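Local coordinates for CrtC domain-containing protein (Fusarium vanettenii 77-13-4, PDB 7A0Q), which probably acts as a kievitone hydratase, a lyase that detoxifies the bean phytoalexin kievitone by adding water to its prenyl side chain, at residues S301-Q306 with Y318-I322; E71-A77 with R89-L95; E31-T35 with A153-A157. Where two conformers were deposited one is given. Residues are numbered along the deposited sequence.

Contact 1: S301-Q306 with Y318-I322; sequences SYTEDQ and YEGFI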
ATOM      1  N   SER A 301      -0.370  15.474   1.470  1.00 21.24           N
ATOM      2  CA  SER A 301      -0.517  14.853   0.164  1.00 21.19           C
ATOM      3  C   SER A 301       0.266  15.648  -0.876  1.00 24.79           C
ATOM      4  O   SER A 301       0.266  16.884  -0.867  1.00 26.22           O
ATOM      5  CB  SER A 301      -1.990  14.755  -0.219  1.00 22.30           C
ATOM      6  OG  SER A 301      -2.142  14.040  -1.434  1.00 23.99           O
ATOM      7  N   TYR A 302       0.942  14.926  -1.770  1.00 22.23           N
ATOM      8  CA  TYR A 302       1.855  15.550  -2.730  1.00 24.05           C
ATOM      9  C   TYR A 302       1.109  16.416  -3.742  1.00 27.42           C
ATOM     10  O   TYR A 302       1.607  17.472  -4.155  1.00 26.03           O
ATOM     11  CB  TYR A 302       2.644  14.458  -3.444  1.00 21.63           C
ATOM     12  CG  TYR A 302       3.857  14.914  -4.225  1.00 20.70           C
ATOM     13  CD1 TYR A 302       5.057  15.203  -3.581  1.00 24.35           C
ATOM     14  CD2 TYR A 302       3.815  15.012  -5.608  1.00 25.27           C
ATOM     15  CE1 TYR A 302       6.176  15.598  -4.298  1.00 24.59           C
ATOM     16  CE2 TYR A 302       4.922  15.403  -6.329  1.00 24.38           C
ATOM     17  CZ  TYR A 302       6.098  15.696  -5.666  1.00 25.77           C
ATOM     18  OH  TYR A 302       7.208  16.079  -6.384  1.00 27.13           O
ATOM     19  N   THR A 303      -0.065  15.969  -4.172  1.00 24.39           N
ATOM     20  CA  THR A 303      -0.905  16.715  -5.096  1.00 27.49           C
ATOM     21  C   THR A 303      -2.354  16.336  -4.822  1.00 28.44           C
ATOM     22  O   THR A 303      -2.637  15.295  -4.222  1.00 27.68           O
ATOM     23  CB  THR A 303      -0.513  16.447  -6.555  1.00 28.66           C
ATOM     24  OG1 THR A 303      -1.120  17.432  -7.398  1.00 28.86           O
ATOM     25  CG2 THR A 303      -0.964  15.055  -7.001  1.00 23.97           C
ATOM     26  N   GLU A 304      -3.273  17.202  -5.256  1.00 24.57           N
ATOM     27  CA  GLU A 304      -4.664  17.105  -4.811  1.00 22.89           C
ATOM     28  C   GLU A 304      -5.342  15.841  -5.331  1.00 24.10           C
ATOM     29  O   GLU A 304      -5.887  15.050  -4.553  1.00 24.69           O
ATOM     30  CB  GLU A 304      -5.455  18.345  -5.246  1.00 27.69           C
ATOM     31  CG  GLU A 304      -5.072  19.638  -4.541  1.00 29.22           C
ATOM     32  CD  GLU A 304      -3.788  20.248  -5.081  1.00 39.71           C
ATOM     33  OE1 GLU A 304      -3.282  19.764  -6.116  1.00 36.15           O
ATOM     34  OE2 GLU A 304      -3.288  21.218  -4.475  1.00 46.85           O
ATOM     35  N   ASP A 305      -5.351  15.649  -6.649  1.00 24.18           N
ATOM     36  CA  ASP A 305      -6.076  14.543  -7.273  1.00 24.43           C
ATOM     37  C   ASP A 305      -5.182  13.305  -7.295  1.00 20.70           C
ATOM     38  O   ASP A 305      -4.254  13.204  -8.100  1.00 23.09           O
ATOM     39  CB  ASP A 305      -6.527  14.928  -8.679  1.00 25.70           C
ATOM     40  CG  ASP A 305      -7.259  13.798  -9.398  1.00 30.77           C
ATOM     41  OD1 ASP A 305      -7.600  12.776  -8.759  1.00 27.19           O
ATOM     42  OD2 ASP A 305      -7.500  13.941 -10.617  1.00 32.26           O
ATOM     43  N   GLN A 306      -5.470  12.356  -6.404  1.00 20.81           N
ATOM     44  CA  GLN A 306      -4.858  11.024  -6.427  1.00 22.09           C
ATOM     45  C   GLN A 306      -5.910   9.978  -6.074  1.00 20.76           C
ATOM     46  O   GLN A 306      -5.683   9.074  -5.266  1.00 20.96           O
ATOM     47  CB  GLN A 306      -3.662  10.933  -5.479  1.00 20.68           C
ATOM     48  CG  GLN A 306      -2.594  11.998  -5.704  1.00 21.10           C
ATOM     49  CD  GLN A 306      -1.347  11.756  -4.882  1.00 21.35           C
ATOM     50  OE1 GLN A 306      -0.575  10.847  -5.165  1.00 20.64           O
ATOM     51  NE2 GLN A 306      -1.153  12.563  -3.841  1.00 20.16           N
ATOM     52  N   TYR A 318      -8.865   7.102  -2.203  1.00 18.06           N
ATOM     53  CA  TYR A 318      -7.753   8.034  -2.293  1.00 19.58           C
ATOM     54  C   TYR A 318      -6.473   7.252  -2.016  1.00 22.03           C
ATOM     55  O   TYR A 318      -6.321   6.660  -0.943  1.00 22.77           O
ATOM     56  CB  TYR A 318      -7.911   9.199  -1.314  1.00 19.73           C
ATOM     57  CG  TYR A 318      -7.009  10.353  -1.685  1.00 21.15           C
ATOM     58  CD1 TYR A 318      -5.712  10.440  -1.190  1.00 18.94           C
ATOM     59  CD2 TYR A 318      -7.444  11.338  -2.574  1.00 22.16           C
ATOM     60  CE1 TYR A 318      -4.876  11.489  -1.552  1.00 20.25           C
ATOM     61  CE2 TYR A 318      -6.612  12.394  -2.941  1.00 21.01           C
ATOM     62  CZ  TYR A 318      -5.330  12.461  -2.437  1.00 22.37           C
ATOM     63  OH  TYR A 318      -4.502  13.499  -2.807  1.00 21.72           O
ATOM     64  N   GLU A 319      -5.577   7.201  -2.997  1.00 22.09           N
ATOM     65  CA  GLU A 319      -4.333   6.442  -2.863  1.00 20.08           C
ATOM     66  C   GLU A 319      -3.207   7.384  -3.258  1.00 18.17           C
ATOM     67  O   GLU A 319      -2.818   7.447  -4.424  1.00 17.87           O
ATOM     68  CB  GLU A 319      -4.355   5.194  -3.714  1.00 21.44           C
ATOM     69  CG  GLU A 319      -5.481   4.263  -3.414  1.00 24.74           C
ATOM     70  CD  GLU A 319      -5.140   3.290  -2.315  1.00 27.08           C
ATOM     71  OE1 GLU A 319      -4.011   3.348  -1.775  1.00 23.75           O
ATOM     72  OE2 GLU A 319      -6.014   2.460  -2.001  1.00 24.76           O
ATOM     73  N   GLY A 320      -2.683   8.108  -2.275  1.00 18.35           N
ATOM     74  CA  GLY A 320      -1.871   9.269  -2.563  1.00 20.40           C
ATOM     75  C   GLY A 320      -0.453   9.218  -2.038  1.00 16.98           C
ATOM     76  O   GLY A 320      -0.207   8.858  -0.883  1.00 17.64           O
ATOM     77  N   PHE A 321       0.491   9.576  -2.899  1.00 18.25           N
ATOM     78  CA  PHE A 321       1.851   9.845  -2.451  1.00 19.37           C
ATOM     79  C   PHE A 321       1.838  11.019  -1.480  1.00 20.15           C
ATOM     80  O   PHE A 321       1.152  12.017  -1.707  1.00 20.74           O
ATOM     81  CB  PHE A 321       2.730  10.167  -3.663  1.00 17.99           C
ATOM     82  CG  PHE A 321       4.174  10.381  -3.339  1.00 19.41           C
ATOM     83  CD1 PHE A 321       4.926   9.389  -2.728  1.00 19.70           C
ATOM     84  CD2 PHE A 321       4.798  11.579  -3.677  1.00 21.87           C
ATOM     85  CE1 PHE A 321       6.273   9.587  -2.449  1.00 22.14           C
ATOM     86  CE2 PHE A 321       6.143  11.789  -3.402  1.00 20.80           C
ATOM     87  CZ  PHE A 321       6.890  10.796  -2.789  1.00 20.02           C
ATOM     88  N   ILE A 322       2.588  10.885  -0.385  1.00 19.50           N
ATOM     89  CA  ILE A 322       2.652  11.906   0.657  1.00 17.67           C
ATOM     90  C   ILE A 322       4.105  12.118   1.058  1.00 19.31           C
ATOM     91  O   ILE A 322       4.954  11.233   0.903  1.00 17.76           O
ATOM     92  CB  ILE A 322       1.813  11.534   1.908  1.00 19.29           C
ATOM     93  CG1 ILE A 322       2.368  10.261   2.562  1.00 19.39           C
ATOM     94  CG2 ILE A 322       0.324  11.387   1.562  1.00 17.41           C
ATOM     95  CD1 ILE A 322       1.741   9.921   3.920  1.00 19.10           C
TER
HETATM   96  O   HOH W   1      -0.653   8.306  -6.311  1.00 20.67           O
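When a strand breaks away from its neighbour, side chains can take over pairing that backbone atoms would otherwise supply, and 318-322 does this opposite the excursion 302-306. The CA-to-CB bond of Tyr318 points sideways, but the end of the ring comes close to the loop, where Tyr318 OH donates to Glu304 O at 2.7 Å and lies 2.8 Å from Ser301 OG. Gln306 CB makes an off-centre CH-pi contact with the same ring, 4.3 Å from its centroid. Next, Glu319 N donates to Gln306 O (2.9 Å), and a water joins Glu319 O to Gln306 OE1. The two strands are consecutive members of the closed eight-stranded antiparallel barrel of the lipocalin-like domain, and 302-306 interrupts the first. A CB at Gly320 would clash with the Tyr318 ring; without one, Gln306 OE1 comes within 3.3 Å of Gly320 CA. Phe321 then receives the Gln306 carboxamide much as a peptide would be paired: Phe321 N donates to Gln306 OE1 (2.8 Å), while Phe321 O accepts from Gln306 NE2 (3.2 Å) and Tyr302 N (2.9 Å). The Phe321 ring turns its edge to the face of Tyr302, centroids 5.1 Å apart. Finally Ile322 faces Ser301 as a non-hydrogen-bonded antiparallel pair, CA to CA 4.4 Å.

Contact 2: E71-A77 with R89-L95; sequences EQYVVLA and RASTLNL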
ATOM      1  N   GLU A  71      13.724  10.233 -14.154  1.00 23.58           N
ATOM      2  CA  GLU A  71      12.383  10.675 -13.794  1.00 23.15           C
ATOM      3  C   GLU A  71      11.851   9.824 -12.645  1.00 19.17           C
ATOM      4  O   GLU A  71      12.177   8.641 -12.535  1.00 23.47           O
ATOM      5  CB  GLU A  71      11.418  10.571 -14.974  1.00 22.98           C
ATOM      6  CG  GLU A  71      11.863  11.274 -16.246  1.00 25.37           C
ATOM      7  CD  GLU A  71      10.858  11.070 -17.361  1.00 31.57           C
ATOM      8  OE1 GLU A  71       9.677  11.421 -17.169  1.00 38.00           O
ATOM      9  OE2 GLU A  71      11.244  10.547 -18.426  1.00 48.35           O
ATOM     10  N   GLN A  72      11.013  10.422 -11.807  1.00 20.38           N
ATOM     11  CA  GLN A  72      10.449   9.698 -10.675  1.00 21.28           C
ATOM     12  C   GLN A  72       8.933   9.594 -10.778  1.00 20.99           C
ATOM     13  O   GLN A  72       8.244  10.550 -11.155  1.00 19.28           O
ATOM     14  CB  GLN A  72      10.858  10.338  -9.353  1.00 18.81           C
ATOM     15  CG  GLN A  72      12.347  10.166  -9.092  1.00 21.45           C
ATOM     16  CD  GLN A  72      12.740  10.488  -7.679  1.00 19.56           C
ATOM     17  OE1 GLN A  72      12.288  11.477  -7.104  1.00 23.27           O
ATOM     18  NE2 GLN A  72      13.597   9.656  -7.105  1.00 21.03           N
ATOM     19  N   TYR A  73       8.424   8.413 -10.423  1.00 19.26           N
ATOM     20  CA  TYR A  73       7.004   8.111 -10.493  1.00 19.57           C
ATOM     21  C   TYR A  73       6.626   7.295  -9.272  1.00 20.82           C
ATOM     22  O   TYR A  73       7.466   6.626  -8.670  1.00 18.75           O
ATOM     23  CB  TYR A  73       6.642   7.313 -11.753  1.00 19.08           C
ATOM     24  CG  TYR A  73       6.904   8.058 -13.043  1.00 24.13           C
ATOM     25  CD1 TYR A  73       8.165   8.049 -13.621  1.00 22.84           C
ATOM     26  CD2 TYR A  73       5.887   8.768 -13.679  1.00 27.48           C
ATOM     27  CE1 TYR A  73       8.411   8.736 -14.801  1.00 28.04           C
ATOM     28  CE2 TYR A  73       6.129   9.461 -14.863  1.00 31.20           C
ATOM     29  CZ  TYR A  73       7.394   9.436 -15.413  1.00 29.40           C
ATOM     30  OH  TYR A  73       7.656  10.110 -16.591  1.00 28.63           O
ATOM     31  N   VAL A  74       5.348   7.349  -8.914  1.00 19.75           N
ATOM     32  CA  VAL A  74       4.762   6.403  -7.967  1.00 17.28           C
ATOM     33  C   VAL A  74       3.678   5.648  -8.726  1.00 18.11           C
ATOM     34  O   VAL A  74       2.785   6.264  -9.321  1.00 18.54           O
ATOM     35  CB  VAL A  74       4.207   7.101  -6.716  1.00 16.30           C
ATOM     36  CG1 VAL A  74       3.452   6.105  -5.846  1.00 18.87           C
ATOM     37  CG2 VAL A  74       5.343   7.739  -5.919  1.00 19.49           C
ATOM     38  N   VAL A  75       3.772   4.323  -8.737  1.00 15.89           N
ATOM     39  CA  VAL A  75       2.873   3.482  -9.520  1.00 16.37           C
ATOM     40  C   VAL A  75       2.156   2.525  -8.579  1.00 15.66           C
ATOM     41  O   VAL A  75       2.802   1.808  -7.805  1.00 17.28           O
ATOM     42  CB  VAL A  75       3.631   2.700 -10.609  1.00 16.87           C
ATOM     43  CG1 VAL A  75       2.664   1.798 -11.358  1.00 20.28           C
ATOM     44  CG2 VAL A  75       4.284   3.677 -11.579  1.00 21.12           C
ATOM     45  N   LEU A  76       0.835   2.489  -8.680  1.00 17.38           N
ATOM     46  CA  LEU A  76      -0.006   1.664  -7.825  1.00 14.90           C
ATOM     47  C   LEU A  76      -0.661   0.558  -8.637  1.00 16.11           C
ATOM     48  O   LEU A  76      -1.098   0.788  -9.765  1.00 16.35           O
ATOM     49  CB  LEU A  76      -1.097   2.512  -7.186  1.00 19.24           C
ATOM     50  CG  LEU A  76      -0.808   3.213  -5.869  1.00 28.23           C
ATOM     51  CD1 LEU A  76       0.577   3.854  -5.808  1.00 32.53           C
ATOM     52  CD2 LEU A  76      -1.871   4.252  -5.692  1.00 32.44           C
ATOM     53  N   ALA A  77      -0.727  -0.640  -8.063  1.00 16.02           N
ATOM     54  CA  ALA A  77      -1.476  -1.749  -8.641  1.00 13.81           C
ATOM     55  C   ALA A  77      -2.228  -2.453  -7.523  1.00 15.63           C
ATOM     56  O   ALA A  77      -1.665  -2.677  -6.447  1.00 16.75           O
ATOM     57  CB  ALA A  77      -0.562  -2.752  -9.345  1.00 16.21           C
ATOM     58  N   ARG A  89      -7.237  -2.212 -10.160  1.00 14.59           N
ATOM     59  CA  ARG A  89      -7.118  -0.773 -10.318  1.00 15.79           C
ATOM     60  C   ARG A  89      -5.648  -0.381 -10.226  1.00 15.75           C
ATOM     61  O   ARG A  89      -4.831  -1.088  -9.624  1.00 15.48           O
ATOM     62  CB  ARG A  89      -7.983  -0.012  -9.287  1.00 16.90           C
ATOM     63  CG  ARG A  89      -7.675  -0.331  -7.833  1.00 16.86           C
ATOM     64  CD  ARG A  89      -8.729   0.296  -6.930  1.00 18.40           C
ATOM     65  NE  ARG A  89      -8.430   0.081  -5.517  1.00 18.79           N
ATOM     66  CZ  ARG A  89      -9.179   0.546  -4.519  1.00 18.60           C
ATOM     67  NH1 ARG A  89     -10.282   1.247  -4.786  1.00 18.28           N
ATOM     68  NH2 ARG A  89      -8.830   0.312  -3.259  1.00 17.26           N
ATOM     69  N   ALA A  90      -5.304   0.723 -10.878  1.00 17.28           N
ATOM     70  CA  ALA A  90      -3.900   1.107 -10.983  1.00 17.01           C
ATOM     71  C   ALA A  90      -3.814   2.595 -11.263  1.00 19.17           C
ATOM     72  O   ALA A  90      -4.741   3.192 -11.816  1.00 18.53           O
ATOM     73  CB  ALA A  90      -3.180   0.324 -12.092  1.00 17.19           C
ATOM     74  N   SER A  91      -2.663   3.176 -10.921  1.00 18.70           N
ATOM     75  CA  SER A  91      -2.443   4.593 -11.176  1.00 19.19           C
ATOM     76  C   SER A  91      -0.960   4.861 -11.374  1.00 17.44           C
ATOM     77  O   SER A  91      -0.100   4.076 -10.962  1.00 17.49           O
ATOM     78  CB  SER A  91      -2.989   5.469 -10.040  1.00 18.02           C
ATOM     79  OG  SER A  91      -2.249   5.299  -8.836  1.00 19.13           O
ATOM     80  N   THR A  92      -0.671   5.989 -12.025  1.00 18.84           N
ATOM     81  CA  THR A  92       0.689   6.496 -12.135  1.00 16.09           C
ATOM     82  C   THR A  92       0.689   7.964 -11.757  1.00 17.99           C
ATOM     83  O   THR A  92      -0.257   8.691 -12.073  1.00 20.42           O
ATOM     84  CB  THR A  92       1.259   6.341 -13.550  1.00 20.47           C
ATOM     85  OG1 THR A  92       0.520   7.187 -14.436  1.00 22.91           O
ATOM     86  CG2 THR A  92       1.155   4.896 -14.022  1.00 18.69           C
ATOM     87  N   LEU A  93       1.745   8.390 -11.067  1.00 18.46           N
ATOM     88  CA  LEU A  93       1.931   9.782 -10.680  1.00 19.78           C
ATOM     89  C   LEU A  93       3.335  10.198 -11.083  1.00 21.80           C
ATOM     90  O   LEU A  93       4.310   9.566 -10.668  1.00 19.48           O
ATOM     91  CB  LEU A  93       1.729   9.979  -9.171  1.00 19.56           C
ATOM     92  CG  LEU A  93       1.972  11.395  -8.630  1.00 19.98           C
ATOM     93  CD1 LEU A  93       0.920  12.370  -9.156  1.00 20.60           C
ATOM     94  CD2 LEU A  93       2.028  11.409  -7.103  1.00 20.65           C
ATOM     95  N   ASN A  94       3.430  11.242 -11.904  1.00 21.36           N
ATOM     96  CA  ASN A  94       4.709  11.842 -12.262  1.00 23.23           C
ATOM     97  C   ASN A  94       5.090  12.853 -11.184  1.00 23.28           C
ATOM     98  O   ASN A  94       4.385  13.847 -10.985  1.00 24.72           O
ATOM     99  CB  ASN A  94       4.605  12.511 -13.634  1.00 25.26           C
ATOM    100  CG  ASN A  94       5.928  13.115 -14.107  1.00 26.84           C
ATOM    101  OD1 ASN A  94       6.652  13.738 -13.337  1.00 27.62           O
ATOM    102  ND2 ASN A  94       6.229  12.947 -15.389  1.00 28.93           N
ATOM    103  N   LEU A  95       6.210  12.614 -10.497  1.00 22.05           N
ATOM    104  CA  LEU A  95       6.561  13.461  -9.365  1.00 23.07           C
ATOM    105  C   LEU A  95       7.105  14.819  -9.789  1.00 25.28           C
ATOM    106  O   LEU A  95       7.145  15.736  -8.961  1.00 26.51           O
ATOM    107  CB  LEU A  95       7.572  12.754  -8.465  1.00 21.58           C
ATOM    108  CG  LEU A  95       7.055  11.476  -7.792  1.00 20.81           C
ATOM    109  CD1 LEU A  95       8.059  10.974  -6.756  1.00 23.00           C
ATOM    110  CD2 LEU A  95       5.692  11.710  -7.150  1.00 24.60           C
TER
HETATM  111  O   HOH W   2       8.908  13.926 -16.634  1.00 47.75           O
HETATM  112  O   HOH W   3       9.359  12.805 -12.820  1.00 32.87           O
HETATM  113  O   HOH W   4       0.005   6.703  -8.588  1.00 19.49           O
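Strands 72-77 and 89-94 run almost exactly antiparallel, their axes at 178° and 4.6 Å apart at closest approach, as the two arms of a beta hairpin in the N-terminal lipocalin half of the protein. Val74 and Leu93 form one hydrogen-bonded pair, with Val74 N to Leu93 O at 3.0 Å and Leu93 N to Val74 O at 2.9 Å; Leu76 and Ser91 form another, and Leu95 N to Gln72 O (3.0 Å) extends the ladder past the strand end. Val75, Ala77, Ala90 and Thr92 share one face, where Val75 and Ala90 meet Phe147 of strand 145-152. The other face carries Val74, Leu76, Ser91 and Leu93, turned toward the C-terminal barrel. At the open end Tyr73 OH donates to Glu71 OE1 over a very short 2.5 Å, and a water passes the link from that carboxylate to Asn94 ND2, while Asn94 OD1 accepts hydrogen bonds from the backbone N atoms of Glu96 and Thr97. Farther along, another water donates to Val74 O at 2.9 Å and lies 2.7 Å from Ser91 OG.

Contact 3: E31-T35 with A153-A157; sequences ENSKT and ATTGA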
ATOM      1  N   GLU A  31      15.912  -2.361  -0.189  1.00 17.99           N
ATOM      2  CA  GLU A  31      16.690  -3.098   0.790  1.00 17.88           C
ATOM      3  C   GLU A  31      17.275  -4.345   0.141  1.00 20.43           C
ATOM      4  O   GLU A  31      16.908  -4.732  -0.975  1.00 21.04           O
ATOM      5  CB  GLU A  31      15.833  -3.448   2.013  1.00 19.46           C
ATOM      6  CG  GLU A  31      15.541  -2.212   2.831  1.00 19.39           C
ATOM      7  CD  GLU A  31      14.588  -2.457   3.992  1.00 24.51           C
ATOM      8  OE1 GLU A  31      13.838  -3.460   3.966  1.00 19.62           O
ATOM      9  OE2 GLU A  31      14.604  -1.630   4.929  1.00 23.79           O
ATOM     10  N   ASN A  32      18.228  -4.964   0.840  1.00 22.49           N
ATOM     11  CA  ASN A  32      18.834  -6.202   0.377  1.00 23.72           C
ATOM     12  C   ASN A  32      18.951  -7.154   1.568  1.00 28.14           C
ATOM     13  O   ASN A  32      20.032  -7.596   1.950  1.00 30.66           O
ATOM     14  CB  ASN A  32      20.193  -5.949  -0.284  1.00 24.20           C
ATOM     15  CG  ASN A  32      20.790  -7.208  -0.899  1.00 35.85           C
ATOM     16  OD1 ASN A  32      20.073  -8.050  -1.449  1.00 35.23           O
ATOM     17  ND2 ASN A  32      22.108  -7.337  -0.813  1.00 42.67           N
ATOM     18  N   SER A  33      17.812  -7.488   2.164  0.59 23.29           N
ATOM     19  CA  SER A  33      17.768  -8.327   3.352  0.59 24.87           C
ATOM     20  C   SER A  33      16.872  -9.537   3.109  0.59 24.25           C
ATOM     21  O   SER A  33      16.248  -9.685   2.054  0.59 24.95           O
ATOM     22  CB  SER A  33      17.275  -7.526   4.561  0.59 28.51           C
ATOM     23  OG  SER A  33      16.274  -6.607   4.176  0.59 25.86           O
ATOM     24  N   LYS A  34      16.810 -10.405   4.114  1.00 27.13           N
ATOM     25  CA  LYS A  34      15.971 -11.593   4.049  1.00 23.73           C
ATOM     26  C   LYS A  34      14.548 -11.238   4.465  1.00 19.93           C
ATOM     27  O   LYS A  34      14.344 -10.451   5.392  1.00 21.62           O
ATOM     28  CB  LYS A  34      16.532 -12.696   4.948  1.00 28.08           C
ATOM     29  CG  LYS A  34      18.038 -12.922   4.756  1.00 27.75           C
ATOM     30  CD  LYS A  34      18.350 -13.197   3.286  1.00 34.38           C
ATOM     31  CE  LYS A  34      19.200 -14.447   3.108  1.00 42.99           C
ATOM     32  NZ  LYS A  34      18.805 -15.213   1.893  1.00 42.93           N
ATOM     33  N   THR A  35      13.564 -11.854   3.802  1.00 19.26           N
ATOM     34  CA  THR A  35      12.168 -11.424   3.938  1.00 20.25           C
ATOM     35  C   THR A  35      11.636 -11.636   5.354  1.00 20.03           C
ATOM     36  O   THR A  35      10.904 -10.788   5.888  1.00 22.01           O
ATOM     37  CB  THR A  35      11.288 -12.170   2.926  1.00 19.80           C
ATOM     38  OG1 THR A  35      11.953 -12.237   1.655  1.00 22.83           O
ATOM     39  CG2 THR A  35       9.964 -11.452   2.740  1.00 22.21           C
ATOM     40  N   ALA A 153      11.404  -9.675  -3.039  1.00 16.35           N
ATOM     41  CA  ALA A 153      11.134  -9.290  -1.652  1.00 16.69           C
ATOM     42  C   ALA A 153      12.398  -9.351  -0.789  1.00 21.77           C
ATOM     43  O   ALA A 153      12.453 -10.015   0.246  1.00 20.85           O
ATOM     44  CB  ALA A 153      10.033 -10.167  -1.076  1.00 21.39           C
ATOM     45  N   THR A 154      13.407  -8.593  -1.224  1.00 18.76           N
ATOM     46  CA  THR A 154      14.680  -8.425  -0.533  1.00 19.12           C
ATOM     47  C   THR A 154      14.563  -7.481   0.661  1.00 17.23           C
ATOM     48  O   THR A 154      15.387  -6.582   0.830  1.00 18.40           O
ATOM     49  CB  THR A 154      15.710  -7.884  -1.533  1.00 18.77           C
ATOM     50  OG1 THR A 154      15.317  -6.553  -1.923  1.00 24.61           O
ATOM     51  CG2 THR A 154      15.779  -8.773  -2.750  1.00 26.36           C
ATOM     52  N   THR A 155      13.539  -7.673   1.497  1.00 16.80           N
ATOM     53  CA  THR A 155      13.138  -6.641   2.443  1.00 14.74           C
ATOM     54  C   THR A 155      12.413  -7.301   3.614  1.00 13.69           C
ATOM     55  O   THR A 155      11.593  -8.204   3.414  1.00 16.23           O
ATOM     56  CB  THR A 155      12.255  -5.594   1.738  1.00 15.29           C
ATOM     57  OG1 THR A 155      11.940  -4.521   2.633  1.00 15.34           O
ATOM     58  CG2 THR A 155      10.961  -6.228   1.167  1.00 14.64           C
ATOM     59  N   GLY A 156      12.744  -6.867   4.829  1.00 15.18           N
ATOM     60  CA  GLY A 156      12.154  -7.468   6.023  1.00 15.06           C
ATOM     61  C   GLY A 156      10.663  -7.158   6.142  1.00 13.25           C
ATOM     62  O   GLY A 156      10.241  -6.004   6.012  1.00 14.15           O
ATOM     63  N   ALA A 157       9.858  -8.194   6.388  1.00 14.44           N
ATOM     64  CA  ALA A 157       8.409  -8.022   6.388  1.00 16.91           C
ATOM     65  C   ALA A 157       7.931  -7.189   7.573  1.00 13.59           C
ATOM     66  O   ALA A 157       8.508  -7.226   8.667  1.00 15.45           O
ATOM     67  CB  ALA A 157       7.694  -9.378   6.423  1.00 15.50           C
TER
HETATM   68  O   HOH W   5      15.107  -5.754   6.230  1.00 28.55           O
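Loops without a regular ladder can be held together by short polar side chains whose rotamers aim a hydroxyl at a backbone carbonyl, and 31-35 against 153-157 is a clear case. Thr154 adopts the p rotamer, which brings Thr154 OG1 to Glu31 O, to which it donates at 2.6 Å. Thr155 is in the t rotamer; although its CA-to-CB bond points away overall, Thr155 OG1 donates to Glu31 OE1, also at 2.6 Å. Glu31 meets it with an extended m, t side chain that starts toward the partner loop, and its other carboxylate oxygen, OE2, forms a salt bridge with Arg253. At the far end Thr35, with chi1 at -42°, lets Thr35 OG1 donate to Ala153 O at 2.7 Å. Ser33 has two deposited conformers; in the one given here, with chi1 at 37°, Ser33 OG lies 2.5 Å from a water that accepts from Gly156 N at 3.0 Å. By contrast, Asn32 and Lys34 direct their CA-to-CB bonds away from the contact. Two backbone bonds fasten the loops directly: Ser33 N to Thr154 O at 2.9 Å and Ala157 N to Thr35 O at 2.8 Å. Gly156 O also binds Arg253, so strand 245-253 of the C-terminal barrel is fixed to both loops. What presents the carbonyls of Ala153 and Thr154 to the N-terminal segment is an inverse gamma turn centred on Thr154, with a weak bond from Thr155 N to Ala153 O at 2.9 Å, a tight kink in the link between strands 145-152 and 158-168, which both pair with strand 171-189.

Following the chain from its N terminus, 31-35 comes first but must wait more than a hundred residues for 153-157, so contact 3 closes a long loop that fastens the N-terminal lead to a connection in the first lipocalin sheet. Contact 2 lies wholly within that span and closes a short hairpin loop. Contact 1 follows later, closing its own hairpin in the C-terminal barrel; no loops cross. Contacts 1 and 2, although in series, touch: Tyr302 OH is hydrogen-bonded to Leu95 O at 2.6 Å, and Phe321 CD2 packs 3.6 Å from Leu95 CD2, joining the two lipocalin halves. Contact 3 stands apart, its centre about 27 Å from that of contact 1.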